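Local coordinates for ancylostoma secreted protein 1 (Necator americanus, PDB 3NT8) that is a secreted two-CAP-domain protein of the hookworm, probably associated with the transition of infective larvae to parasitism, at residues F147-M152 with Q186-T191; E156-G161 with S202-S207; Q225-N230 with E279-A284; D235-T240 with K320-A325; S243-F248 with Q327-E332. All coordinates share one frame; numbering follows the deposited sequence.

Contact 1 (F147-M152 with Q186-T191); sequences FAFSNM and QPMWET
Phe149, on helix 147-153, pushes its ring into the corner formed by Met188 and Trp189 of the loop that leads into strand 190-191. Its CG stands anti to the backbone N (chi1 169°), which carries the far end of the ring toward residues 186-191. There Phe149 CE2 reaches Trp189 CZ3 at 3.8 Å, arriving at the edge of the indole and close to its plane, with the two side chains roughly perpendicular. Met188 bends at chi3, and its sulfur lies obliquely beside the same phenyl ring, SD being 5.0 Å from the Phe149 centroid, a Met-aromatic contact. The sulfur also rests on the helix itself: Met188 SD is 3.6 Å from Ser150 CB. The hydroxyl of Ser150 turns back to its own helix, where OG donates to Phe147 O at 2.9 Å from above the carbonyl plane, leaving the CB methylene to meet the sulfur. Trp127 of helix 119-127 packs edge-to-face on Phe149, and Trp189 also touches Val51 of helix 34-52. With no hydrogen bond joining the two segments, their buried fit within the first CAP domain depends on ring, thioether and methylene surfaces, and so on shape rather than polar pairing.

Contact 2 (E156-G161 with S202-S207); sequences ETTKLG and STYKNS
The approach to strand 159-167, in the central sheet of the first CAP domain, meets the cysteine-rich linker between the two CAP domains, where a type II turn runs from Tyr204 to Ser207. Tyr204 and Glu156 contribute about equally, and Tyr204 reaches both Glu156 and Thr158. With CG anti to its carbonyl carbon (chi1 -52°), the ring extends across to residues 156-158, and its OH lies 3.2 Å from Glu156 O, which sits at the ring edge, in plane. A water molecule links the same hydroxyl to the strand approach, lying 2.9 Å from Tyr204 OH and 3.0 Å from Thr158 OG1. Thr158 OG1 is bonded to Asn178 as well, while its methyl, CG2, approaches Tyr204 CE2 at 3.8 Å. Thr203 adds an apolar touch as its CG2 meets Glu156 CG at 3.9 Å. The same methyl covers the rim of one face of the Tyr204 ring. Outside the segments, Tyr70 packs edge-to-face on Tyr204 and Lys216 makes a cation-pi contact with it. The phenol therefore joins linker to domain through its hydroxyl, partly by way of water, and through the Thr158 methyl beside its ring, while the Thr203 methyl packs on the Glu156 chain; no direct charge pair links the segments.

Contact 3 (Q225-N230 with E279-A284); sequences QQCPSN and EVEASA
Glu281 OE1, on helix 278-288, accepts a hydrogen bond from Asn230 ND2 at 2.9 Å, with an N-H...O angle of 147°. The amide nitrogen meets OE1 on its anti side, 23° out of the carboxylate plane, and the amide and carboxylate planes are turned 65° apart. Glu281 reaches this position with CG anti to the backbone N and an extended chain beyond. Its other oxygen, OE2, is held by a salt bridge to Arg238 and a hydrogen bond from Tyr276 OH, so both carboxylate oxygens of this buried side chain are engaged, and the nearby arginine would be expected to favour the charged form. Asn230 closes a type I turn begun at Cys227, in the loop ahead of helix 235-253 of the second CAP domain. The disulfide from Cys227 to Cys278 ties this turn covalently to the first residue of helix 278-288, alongside the polar bond. Asn230 ND2 also donates to Cys278 O, which helps to fix the rotation of the amide. Its other end packs on the helix, with Asn230 OD1 3.4 Å from Ala282 CB. Cys227 CB approaches the carboxylate too, at 3.6 Å from Glu281 OE1.

Contact 4 (D235-T240 with K320-A325); sequences DSVRDT and KAAKQA
Thr240 lays its methyl on Ala322, CG2 to CB at 3.9 Å, where helix 235-253 runs beside helix 318-330. The threonine has CG2 anti to its backbone N, which aims the methyl across the interface and leaves OG1 on the other branch. One turn earlier, Val237 brings CG1 to within 4.0 Å of the same Ala322 CB; this branch is likewise anti to the backbone N (chi1 -171°). A single alanine methyl thus receives one methyl from each of two successive turns. Thr240 CG2 extends further to Lys323, lying 4.2 Å from its CB. Locally the two helix segments are nearly parallel, with 12° between their directions, and their axes approach to 9.1 Å. They belong to the second CAP domain, in which Val237 and Ala321 also touch Val374 on strand 369-376 of its central sheet. The polar branch of Thr240 has its own partner: OG1 bonds to Asn319, and Asn319 ND2 also reaches Ser236 OG. Across the two segments the contact is purely apolar, while Thr240 OG1 and Ser236 OG meet Asn319 near the start of helix 318-330, so methyl packing and polar bonds sit side by side.

Contact 5 (S243-F248 with Q327-E332); sequences SVHNEF and QLWWNE
Phe248 and Trp330 form the tight part of this contact, a face-to-face stack in which the phenyl ring and the five-membered indole ring have centroids 3.7 Å apart and planes only 5° from parallel. The two side chains run antiparallel, each CB over the other's ring system. Phe248 CB stands 3.5 Å from the centroid of the six-membered indole ring, almost on its normal, and Trp330 CB makes the returning CH-pi contact over the phenyl face. Trp330 has CG anti to its backbone N (chi1 -167°), which swings the indole toward helix 235-253 and against Phe248. The backbone of Phe248 joins in, its O being 3.4 Å from Trp330 CZ2. In the second CAP domain this stack bridges helices 235-253 and 318-330, with Met362 and Ala363 of helix 357-363 touching Trp330 and Glu257 accepting a hydrogen bond from its NE1. Contact is looser at the partly exposed Gln327, whose CG meets only the edge of the phenyl ring, 4.0 Å from Phe248 CE2. His245 and Trp329 also meet sparingly but are buried, edge to edge at 4.3 Å between CE1 and CZ3; His245 ND1 bonds to Phe241 O and NE2 to Tyr387 OH, and Trp329 stacks on His358.

Contacts 4 and 5 join the same two helices, 235-253 and 318-330: methyl groups fill the partly buried earlier turns, aromatic rings the buried later ones, and Lys323 packs on Val244 between them. Contact 3 lies farther out, its centre about 24 Å from the centre of the chain, and is more polar; it meets contact 4 through the salt bridge from Glu281 OE2 to Arg238 NE, at 2.6 Å. Contacts 1 and 2 belong to the first CAP domain and its linker, one buried and apolar, the other partly buried and water-bridged. Contact 2 also reaches the second domain, where Tyr204 OH lies 3.4 Å from Lys320 CE.

Contact 1 (F147-M152 with Q186-T191)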
# COMPACT_ATOMS: atom_id res chain seq x y z
N PHE A 147 -14.33 6.68 -3.75
CA PHE A 147 -13.06 7.41 -3.78
C PHE A 147 -12.82 8.23 -2.53
O PHE A 147 -11.75 8.15 -1.90
CB PHE A 147 -12.99 8.34 -4.96
CG PHE A 147 -11.70 9.12 -5.02
CD1 PHE A 147 -10.51 8.52 -5.46
CD2 PHE A 147 -11.66 10.44 -4.60
CE1 PHE A 147 -9.31 9.23 -5.50
CE2 PHE A 147 -10.44 11.16 -4.64
CZ PHE A 147 -9.28 10.54 -5.07
N ALA A 148 -13.77 9.08 -2.21
CA ALA A 148 -13.62 10.03 -1.15
C ALA A 148 -13.67 9.34 0.23
O ALA A 148 -12.94 9.72 1.10
CB ALA A 148 -14.71 11.15 -1.31
N PHE A 149 -14.50 8.30 0.38
CA PHE A 149 -14.58 7.50 1.59
C PHE A 149 -13.31 6.73 1.87
O PHE A 149 -12.92 6.68 3.03
CB PHE A 149 -15.82 6.57 1.53
CG PHE A 149 -15.85 5.49 2.63
CD1 PHE A 149 -16.34 5.79 3.90
CD2 PHE A 149 -15.42 4.17 2.38
CE1 PHE A 149 -16.39 4.81 4.92
CE2 PHE A 149 -15.47 3.16 3.39
CZ PHE A 149 -15.95 3.48 4.66
N SER A 150 -12.66 6.18 0.84
CA SER A 150 -11.42 5.41 0.94
C SER A 150 -10.24 6.15 1.55
O SER A 150 -9.55 5.58 2.41
CB SER A 150 -11.05 4.77 -0.41
OG SER A 150 -10.46 5.67 -1.34
N ASN A 151 -10.04 7.43 1.18
CA ASN A 151 -9.05 8.30 1.80
C ASN A 151 -9.34 8.59 3.25
O ASN A 151 -8.43 8.65 4.04
CB ASN A 151 -8.81 9.65 1.05
CG ASN A 151 -8.40 9.42 -0.40
OD1 ASN A 151 -7.58 8.57 -0.66
ND2 ASN A 151 -9.04 10.14 -1.35
N MET A 152 -10.61 8.73 3.60
CA MET A 152 -10.97 9.05 4.99
C MET A 152 -10.74 7.86 5.93
O MET A 152 -10.33 8.06 7.07
CB MET A 152 -12.42 9.53 5.09
CG MET A 152 -12.70 10.78 4.31
SD MET A 152 -14.30 11.59 4.69
CE MET A 152 -14.14 11.90 6.47
N GLN A 186 -7.47 -3.41 -3.34
CA GLN A 186 -6.73 -3.33 -2.05
C GLN A 186 -7.74 -3.05 -0.93
O GLN A 186 -8.63 -2.23 -1.12
CB GLN A 186 -5.70 -2.19 -2.08
CG GLN A 186 -5.08 -1.79 -0.71
CD GLN A 186 -4.13 -0.60 -0.82
OE1 GLN A 186 -4.60 0.55 -0.95
NE2 GLN A 186 -2.82 -0.85 -0.80
N PRO A 187 -7.64 -3.76 0.20
CA PRO A 187 -8.57 -3.56 1.30
C PRO A 187 -8.35 -2.21 1.96
O PRO A 187 -7.21 -1.81 2.25
CB PRO A 187 -8.28 -4.70 2.26
CG PRO A 187 -6.92 -5.27 1.80
CD PRO A 187 -6.88 -5.01 0.34
N MET A 188 -9.46 -1.51 2.16
CA MET A 188 -9.41 -0.20 2.84
C MET A 188 -8.96 -0.43 4.29
O MET A 188 -8.23 0.39 4.84
CB MET A 188 -10.75 0.50 2.75
CG MET A 188 -10.99 1.00 1.35
SD MET A 188 -12.53 1.80 1.04
CE MET A 188 -13.65 0.39 1.14
N TRP A 189 -9.34 -1.59 4.85
CA TRP A 189 -8.91 -2.00 6.19
C TRP A 189 -9.07 -3.53 6.30
O TRP A 189 -9.83 -4.18 5.52
CB TRP A 189 -9.74 -1.25 7.33
CG TRP A 189 -11.22 -1.66 7.37
CD1 TRP A 189 -11.78 -2.71 8.08
CD2 TRP A 189 -12.31 -1.03 6.68
NE1 TRP A 189 -13.15 -2.75 7.90
CE2 TRP A 189 -13.50 -1.72 7.05
CE3 TRP A 189 -12.41 0.07 5.83
CZ2 TRP A 189 -14.75 -1.39 6.52
CZ3 TRP A 189 -13.67 0.43 5.34
CH2 TRP A 189 -14.82 -0.32 5.67
N GLU A 190 -8.45 -4.10 7.32
CA GLU A 190 -8.57 -5.54 7.53
C GLU A 190 -9.61 -5.83 8.55
O GLU A 190 -9.66 -5.21 9.59
CB GLU A 190 -7.22 -6.16 7.90
CG GLU A 190 -6.27 -6.24 6.68
CD GLU A 190 -4.97 -6.96 6.97
OE1 GLU A 190 -4.31 -6.67 8.00
OE2 GLU A 190 -4.60 -7.81 6.13
N THR A 191 -10.51 -6.76 8.23
CA THR A 191 -11.54 -7.18 9.20
C THR A 191 -10.85 -7.82 10.45
O THR A 191 -10.00 -8.72 10.33
CB THR A 191 -12.61 -8.10 8.53
OG1 THR A 191 -13.10 -7.51 7.32
CG2 THR A 191 -13.81 -8.30 9.42

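Contact 2 (E156-G161 with S202-S207)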
# COMPACT_ATOMS: atom_id res chain seq x y z
N GLU A 156 -4.04 2.40 7.18
CA GLU A 156 -2.62 2.65 7.38
C GLU A 156 -2.29 4.11 7.38
O GLU A 156 -1.16 4.49 7.71
CB GLU A 156 -1.74 1.97 6.29
CG GLU A 156 -1.92 0.53 6.16
CD GLU A 156 -0.90 -0.10 5.22
OE1 GLU A 156 -1.29 -1.16 4.71
OE2 GLU A 156 0.22 0.46 4.96
N THR A 157 -3.23 4.95 6.97
CA THR A 157 -3.01 6.43 7.04
C THR A 157 -2.81 6.86 8.49
O THR A 157 -3.53 6.42 9.36
CB THR A 157 -4.19 7.18 6.42
OG1 THR A 157 -4.31 6.73 5.06
CG2 THR A 157 -3.97 8.66 6.39
N THR A 158 -1.85 7.73 8.72
CA THR A 158 -1.56 8.26 10.03
C THR A 158 -1.59 9.81 10.07
O THR A 158 -1.69 10.40 11.16
CB THR A 158 -0.15 7.81 10.47
OG1 THR A 158 0.80 8.23 9.47
CG2 THR A 158 -0.09 6.26 10.64
N LYS A 159 -1.44 10.46 8.91
CA LYS A 159 -1.35 11.94 8.92
C LYS A 159 -2.42 12.63 8.07
O LYS A 159 -2.79 12.15 6.99
CB LYS A 159 0.03 12.42 8.48
CG LYS A 159 1.13 12.31 9.54
CD LYS A 159 2.40 13.17 9.25
CE LYS A 159 3.38 12.57 8.28
NZ LYS A 159 4.17 11.41 8.83
N LEU A 160 -2.89 13.78 8.56
CA LEU A 160 -4.01 14.50 7.96
C LEU A 160 -3.65 15.98 7.77
O LEU A 160 -3.03 16.57 8.67
CB LEU A 160 -5.24 14.42 8.87
CG LEU A 160 -6.47 15.19 8.37
CD1 LEU A 160 -6.95 14.63 7.08
CD2 LEU A 160 -7.62 15.29 9.40
N GLY A 161 -4.04 16.58 6.64
CA GLY A 161 -3.89 18.03 6.44
C GLY A 161 -5.06 18.60 5.67
O GLY A 161 -5.32 18.19 4.53
N SER A 202 -0.22 -3.96 14.25
CA SER A 202 0.81 -4.70 13.53
C SER A 202 1.45 -3.90 12.41
O SER A 202 2.58 -4.19 12.00
CB SER A 202 0.27 -6.06 13.02
OG SER A 202 -0.66 -5.90 11.94
N THR A 203 0.77 -2.84 11.97
CA THR A 203 1.25 -2.00 10.90
C THR A 203 2.57 -1.27 11.23
O THR A 203 3.54 -1.35 10.47
CB THR A 203 0.18 -0.99 10.45
OG1 THR A 203 -1.08 -1.68 10.36
CG2 THR A 203 0.57 -0.44 9.04
N TYR A 204 2.61 -0.60 12.38
CA TYR A 204 3.84 0.04 12.80
C TYR A 204 4.30 -0.44 14.16
O TYR A 204 3.52 -0.57 15.07
CB TYR A 204 3.73 1.58 12.77
CG TYR A 204 3.23 2.12 11.46
CD1 TYR A 204 4.11 2.36 10.42
CD2 TYR A 204 1.87 2.38 11.25
CE1 TYR A 204 3.67 2.84 9.19
CE2 TYR A 204 1.41 2.87 10.01
CZ TYR A 204 2.32 3.08 8.99
OH TYR A 204 1.90 3.55 7.75
N LYS A 205 5.60 -0.70 14.28
CA LYS A 205 6.16 -1.21 15.53
C LYS A 205 6.06 -0.13 16.58
O LYS A 205 6.22 1.06 16.27
CB LYS A 205 7.66 -1.58 15.38
CG LYS A 205 7.96 -2.71 14.39
CD LYS A 205 7.80 -4.11 14.98
CE LYS A 205 7.90 -5.17 13.84
NZ LYS A 205 7.23 -6.49 14.13
N ASN A 206 5.84 -0.57 17.82
CA ASN A 206 5.76 0.32 18.96
C ASN A 206 4.64 1.34 18.85
O ASN A 206 4.75 2.45 19.31
CB ASN A 206 7.14 0.90 19.30
CG ASN A 206 8.14 -0.23 19.72
OD1 ASN A 206 7.75 -1.25 20.34
ND2 ASN A 206 9.40 -0.06 19.36
N SER A 207 3.54 0.89 18.27
CA SER A 207 2.31 1.65 18.32
C SER A 207 1.60 1.56 19.68
O SER A 207 1.81 0.64 20.46
CB SER A 207 1.40 1.21 17.17
OG SER A 207 2.14 1.25 15.96
O HOH W 1 2.73 6.32 8.17

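Contact 3 (Q225-N230 with E279-A284)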
# COMPACT_ATOMS: atom_id res chain seq x y z
N GLN A 225 23.19 0.28 6.54
CA GLN A 225 24.33 -0.57 6.91
C GLN A 225 24.45 -1.88 6.09
O GLN A 225 25.55 -2.45 6.00
CB GLN A 225 24.31 -0.85 8.41
CG GLN A 225 22.99 -1.53 8.91
CD GLN A 225 22.86 -1.65 10.46
OE1 GLN A 225 22.95 -0.64 11.20
NE2 GLN A 225 22.60 -2.89 10.93
N GLN A 226 23.33 -2.34 5.50
CA GLN A 226 23.29 -3.62 4.78
C GLN A 226 24.15 -3.54 3.53
O GLN A 226 24.99 -4.42 3.29
CB GLN A 226 21.86 -4.04 4.44
CG GLN A 226 21.01 -4.42 5.65
CD GLN A 226 19.62 -5.00 5.31
OE1 GLN A 226 19.48 -5.81 4.43
NE2 GLN A 226 18.59 -4.56 6.04
N CYS A 227 23.95 -2.46 2.75
CA CYS A 227 24.67 -2.21 1.51
C CYS A 227 25.27 -0.80 1.48
O CYS A 227 24.66 0.10 0.96
CB CYS A 227 23.72 -2.38 0.33
SG CYS A 227 22.86 -4.04 0.26
N PRO A 228 26.47 -0.60 2.04
CA PRO A 228 26.96 0.80 2.21
C PRO A 228 27.45 1.45 0.91
O PRO A 228 27.49 2.68 0.83
CB PRO A 228 28.13 0.66 3.20
CG PRO A 228 28.10 -0.80 3.68
CD PRO A 228 27.39 -1.59 2.63
N SER A 229 27.83 0.65 -0.08
CA SER A 229 28.22 1.16 -1.38
C SER A 229 27.08 1.68 -2.24
O SER A 229 27.33 2.39 -3.21
CB SER A 229 28.96 0.07 -2.14
OG SER A 229 30.13 -0.25 -1.41
N ASN A 230 25.83 1.31 -1.93
CA ASN A 230 24.68 1.75 -2.72
C ASN A 230 24.02 2.99 -2.11
O ASN A 230 24.08 3.24 -0.89
CB ASN A 230 23.63 0.59 -2.94
CG ASN A 230 24.24 -0.69 -3.58
OD1 ASN A 230 25.10 -0.60 -4.45
ND2 ASN A 230 23.73 -1.88 -3.19
N GLU A 279 24.41 -6.61 -4.65
CA GLU A 279 24.76 -6.51 -6.07
C GLU A 279 23.48 -6.46 -6.92
O GLU A 279 23.41 -5.79 -7.96
CB GLU A 279 25.70 -7.67 -6.54
CG GLU A 279 27.08 -7.72 -5.85
CD GLU A 279 27.98 -6.47 -6.15
OE1 GLU A 279 28.90 -6.60 -7.00
OE2 GLU A 279 27.78 -5.37 -5.54
N VAL A 280 22.50 -7.26 -6.51
CA VAL A 280 21.25 -7.36 -7.19
C VAL A 280 20.55 -6.02 -6.93
O VAL A 280 19.81 -5.52 -7.78
CB VAL A 280 20.37 -8.56 -6.71
CG1 VAL A 280 19.05 -8.53 -7.39
CG2 VAL A 280 21.06 -9.95 -6.99
N GLU A 281 20.75 -5.45 -5.75
CA GLU A 281 20.21 -4.12 -5.50
C GLU A 281 20.87 -3.07 -6.41
O GLU A 281 20.21 -2.21 -6.93
CB GLU A 281 20.41 -3.71 -4.05
CG GLU A 281 19.66 -2.43 -3.65
CD GLU A 281 19.98 -2.00 -2.20
OE1 GLU A 281 21.10 -1.50 -1.95
OE2 GLU A 281 19.13 -2.19 -1.31
N ALA A 282 22.17 -3.14 -6.54
CA ALA A 282 22.93 -2.12 -7.29
C ALA A 282 22.45 -2.20 -8.72
O ALA A 282 22.38 -1.17 -9.39
CB ALA A 282 24.42 -2.41 -7.24
N SER A 283 22.10 -3.41 -9.18
CA SER A 283 21.60 -3.56 -10.54
C SER A 283 20.17 -3.02 -10.65
O SER A 283 19.73 -2.46 -11.68
CB SER A 283 21.70 -5.05 -10.95
OG SER A 283 21.14 -5.25 -12.20
N ALA A 284 19.36 -3.22 -9.62
CA ALA A 284 18.04 -2.60 -9.69
C ALA A 284 18.09 -1.08 -9.60
O ALA A 284 17.24 -0.43 -10.21
CB ALA A 284 17.16 -3.11 -8.72

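Contact 4 (D235-T240 with K320-A325)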
# COMPACT_ATOMS: atom_id res chain seq x y z
N ASP A 235 17.84 0.51 4.95
CA ASP A 235 17.62 -0.78 5.54
C ASP A 235 16.16 -1.08 5.80
O ASP A 235 15.76 -2.23 5.72
CB ASP A 235 18.42 -0.94 6.83
CG ASP A 235 19.90 -0.85 6.59
OD1 ASP A 235 20.42 -1.32 5.55
OD2 ASP A 235 20.59 -0.31 7.48
N SER A 236 15.36 -0.06 6.12
CA SER A 236 13.98 -0.29 6.43
C SER A 236 13.28 -0.78 5.17
O SER A 236 12.53 -1.76 5.21
CB SER A 236 13.32 0.98 7.05
OG SER A 236 12.84 1.91 6.07
N VAL A 237 13.57 -0.13 4.04
CA VAL A 237 12.94 -0.47 2.75
C VAL A 237 13.34 -1.87 2.27
O VAL A 237 12.47 -2.60 1.77
CB VAL A 237 13.18 0.60 1.67
CG1 VAL A 237 12.34 0.34 0.40
CG2 VAL A 237 12.81 2.03 2.23
N ARG A 238 14.61 -2.24 2.48
CA ARG A 238 15.12 -3.56 2.16
C ARG A 238 14.31 -4.59 2.91
O ARG A 238 13.82 -5.56 2.31
CB ARG A 238 16.60 -3.70 2.50
CG ARG A 238 17.54 -2.73 1.73
CD ARG A 238 19.04 -2.89 2.09
NE ARG A 238 19.85 -2.07 1.19
CZ ARG A 238 20.54 -0.98 1.56
NH1 ARG A 238 20.55 -0.58 2.82
NH2 ARG A 238 21.23 -0.30 0.65
N ASP A 239 14.20 -4.42 4.22
CA ASP A 239 13.47 -5.40 5.06
C ASP A 239 11.98 -5.46 4.73
O ASP A 239 11.35 -6.48 4.91
CB ASP A 239 13.63 -5.09 6.53
CG ASP A 239 15.07 -5.16 7.01
OD1 ASP A 239 15.86 -6.00 6.49
OD2 ASP A 239 15.38 -4.39 7.94
N THR A 240 11.40 -4.36 4.28
CA THR A 240 10.06 -4.42 3.80
C THR A 240 9.92 -5.38 2.60
O THR A 240 9.13 -6.33 2.66
CB THR A 240 9.51 -3.05 3.52
OG1 THR A 240 9.59 -2.30 4.72
CG2 THR A 240 8.06 -3.15 3.15
N LYS A 320 5.98 2.30 2.19
CA LYS A 320 4.64 2.20 1.67
C LYS A 320 4.69 1.75 0.19
O LYS A 320 3.93 0.89 -0.23
CB LYS A 320 3.85 3.55 1.80
CG LYS A 320 3.25 3.76 3.20
CD LYS A 320 2.36 5.01 3.35
CE LYS A 320 2.06 5.28 4.82
NZ LYS A 320 3.22 5.89 5.58
N ALA A 321 5.57 2.36 -0.59
CA ALA A 321 5.70 1.97 -2.00
C ALA A 321 6.23 0.52 -2.12
O ALA A 321 5.83 -0.18 -2.99
CB ALA A 321 6.57 2.90 -2.74
N ALA A 322 7.06 0.07 -1.19
CA ALA A 322 7.63 -1.28 -1.27
C ALA A 322 6.52 -2.33 -0.98
O ALA A 322 6.45 -3.34 -1.65
CB ALA A 322 8.80 -1.43 -0.32
N LYS A 323 5.59 -2.00 -0.06
CA LYS A 323 4.62 -2.95 0.44
C LYS A 323 3.52 -3.03 -0.63
O LYS A 323 3.04 -4.14 -1.00
CB LYS A 323 4.07 -2.54 1.85
CG LYS A 323 3.40 -3.69 2.66
CD LYS A 323 2.56 -3.23 3.87
CE LYS A 323 1.73 -4.39 4.47
NZ LYS A 323 2.52 -5.68 4.79
N GLN A 324 3.11 -1.86 -1.12
CA GLN A 324 2.11 -1.79 -2.15
C GLN A 324 2.57 -2.52 -3.46
O GLN A 324 1.77 -3.14 -4.14
CB GLN A 324 1.77 -0.34 -2.46
CG GLN A 324 0.49 -0.16 -3.20
CD GLN A 324 0.26 1.31 -3.63
OE1 GLN A 324 0.45 1.68 -4.82
NE2 GLN A 324 -0.17 2.15 -2.67
N ALA A 325 3.82 -2.36 -3.84
CA ALA A 325 4.33 -2.92 -5.11
C ALA A 325 4.32 -4.40 -4.96
O ALA A 325 3.85 -5.09 -5.85
CB ALA A 325 5.76 -2.42 -5.43

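Contact 5 (S243-F248 with Q327-E332)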
# COMPACT_ATOMS: atom_id res chain seq x y z
N SER A 243 10.81 -9.18 3.74
CA SER A 243 9.82 -9.80 4.60
C SER A 243 8.51 -10.03 3.86
O SER A 243 7.93 -11.10 4.01
CB SER A 243 9.53 -8.97 5.85
OG SER A 243 9.02 -7.70 5.46
N VAL A 244 8.04 -9.04 3.09
CA VAL A 244 6.81 -9.23 2.30
C VAL A 244 6.97 -10.35 1.27
O VAL A 244 6.08 -11.17 1.10
CB VAL A 244 6.29 -7.93 1.65
CG1 VAL A 244 5.02 -8.24 0.81
CG2 VAL A 244 5.94 -6.88 2.72
N HIS A 245 8.13 -10.43 0.62
CA HIS A 245 8.40 -11.57 -0.27
C HIS A 245 8.36 -12.89 0.42
O HIS A 245 7.61 -13.80 -0.00
CB HIS A 245 9.69 -11.43 -1.05
CG HIS A 245 9.54 -10.53 -2.26
ND1 HIS A 245 9.23 -9.18 -2.16
CD2 HIS A 245 9.64 -10.80 -3.59
CE1 HIS A 245 9.16 -8.66 -3.37
NE2 HIS A 245 9.39 -9.62 -4.25
N ASN A 246 9.15 -13.02 1.46
CA ASN A 246 9.27 -14.27 2.18
C ASN A 246 8.03 -14.76 2.84
O ASN A 246 7.83 -15.96 2.86
CB ASN A 246 10.45 -14.26 3.17
CG ASN A 246 11.77 -14.64 2.48
OD1 ASN A 246 11.77 -15.51 1.66
ND2 ASN A 246 12.90 -13.97 2.84
N GLU A 247 7.22 -13.84 3.38
CA GLU A 247 6.01 -14.18 4.01
C GLU A 247 4.96 -14.71 3.03
O GLU A 247 4.17 -15.59 3.36
CB GLU A 247 5.47 -12.98 4.78
CG GLU A 247 6.23 -12.71 6.03
CD GLU A 247 5.53 -11.77 6.99
OE1 GLU A 247 4.46 -11.21 6.67
OE2 GLU A 247 6.07 -11.60 8.10
N PHE A 248 4.96 -14.16 1.82
CA PHE A 248 4.14 -14.67 0.77
C PHE A 248 4.64 -16.03 0.27
O PHE A 248 3.83 -16.95 0.04
CB PHE A 248 4.06 -13.66 -0.37
CG PHE A 248 3.04 -12.54 -0.19
CD1 PHE A 248 1.76 -12.80 0.29
CD2 PHE A 248 3.33 -11.24 -0.66
CE1 PHE A 248 0.75 -11.78 0.41
CE2 PHE A 248 2.33 -10.20 -0.55
CZ PHE A 248 1.02 -10.52 -0.02
N GLN A 327 2.57 -6.30 -3.09
CA GLN A 327 1.24 -6.91 -2.96
C GLN A 327 0.53 -6.90 -4.31
O GLN A 327 -0.18 -7.84 -4.61
CB GLN A 327 0.39 -6.16 -1.90
CG GLN A 327 0.89 -6.43 -0.41
CD GLN A 327 0.26 -5.43 0.59
OE1 GLN A 327 -0.05 -4.28 0.23
NE2 GLN A 327 0.06 -5.86 1.81
N LEU A 328 0.69 -5.80 -5.07
CA LEU A 328 0.07 -5.70 -6.42
C LEU A 328 0.66 -6.77 -7.33
O LEU A 328 -0.08 -7.40 -8.11
CB LEU A 328 0.26 -4.30 -7.04
CG LEU A 328 -0.70 -3.22 -6.48
CD1 LEU A 328 -0.34 -1.71 -6.84
CD2 LEU A 328 -2.21 -3.53 -6.79
N TRP A 329 1.96 -6.99 -7.25
CA TRP A 329 2.56 -8.11 -8.00
C TRP A 329 1.99 -9.47 -7.58
O TRP A 329 1.62 -10.28 -8.46
CB TRP A 329 4.04 -8.16 -7.84
CG TRP A 329 4.75 -6.95 -8.34
CD1 TRP A 329 4.35 -6.13 -9.33
CD2 TRP A 329 6.03 -6.45 -7.87
NE1 TRP A 329 5.30 -5.12 -9.49
CE2 TRP A 329 6.31 -5.30 -8.60
CE3 TRP A 329 6.93 -6.87 -6.89
CZ2 TRP A 329 7.48 -4.54 -8.38
CZ3 TRP A 329 8.07 -6.06 -6.65
CH2 TRP A 329 8.32 -4.94 -7.38
N TRP A 330 1.92 -9.71 -6.24
CA TRP A 330 1.43 -10.96 -5.67
C TRP A 330 -0.04 -11.26 -5.97
O TRP A 330 -0.39 -12.43 -6.21
CB TRP A 330 1.70 -11.03 -4.15
CG TRP A 330 1.51 -12.42 -3.60
CD1 TRP A 330 0.39 -12.92 -2.97
CD2 TRP A 330 2.45 -13.54 -3.65
NE1 TRP A 330 0.58 -14.25 -2.62
CE2 TRP A 330 1.84 -14.63 -3.01
CE3 TRP A 330 3.75 -13.69 -4.15
CZ2 TRP A 330 2.47 -15.87 -2.88
CZ3 TRP A 330 4.37 -14.91 -4.01
CH2 TRP A 330 3.74 -15.98 -3.39
N ASN A 331 -0.87 -10.19 -5.96
CA ASN A 331 -2.30 -10.31 -6.16
C ASN A 331 -2.73 -10.98 -7.43
O ASN A 331 -3.85 -11.42 -7.53
CB ASN A 331 -3.06 -8.97 -5.89
CG ASN A 331 -3.11 -8.64 -4.40
OD1 ASN A 331 -2.93 -9.54 -3.55
ND2 ASN A 331 -3.31 -7.33 -4.06
N GLU A 332 -1.83 -11.06 -8.41
CA GLU A 332 -2.13 -11.75 -9.66
C GLU A 332 -2.71 -13.15 -9.50
O GLU A 332 -3.56 -13.61 -10.27
CB GLU A 332 -0.90 -11.70 -10.56
CG GLU A 332 -0.50 -10.23 -10.89
CD GLU A 332 0.72 -10.10 -11.79
OE1 GLU A 332 1.65 -10.97 -11.79
OE2 GLU A 332 0.78 -9.07 -12.50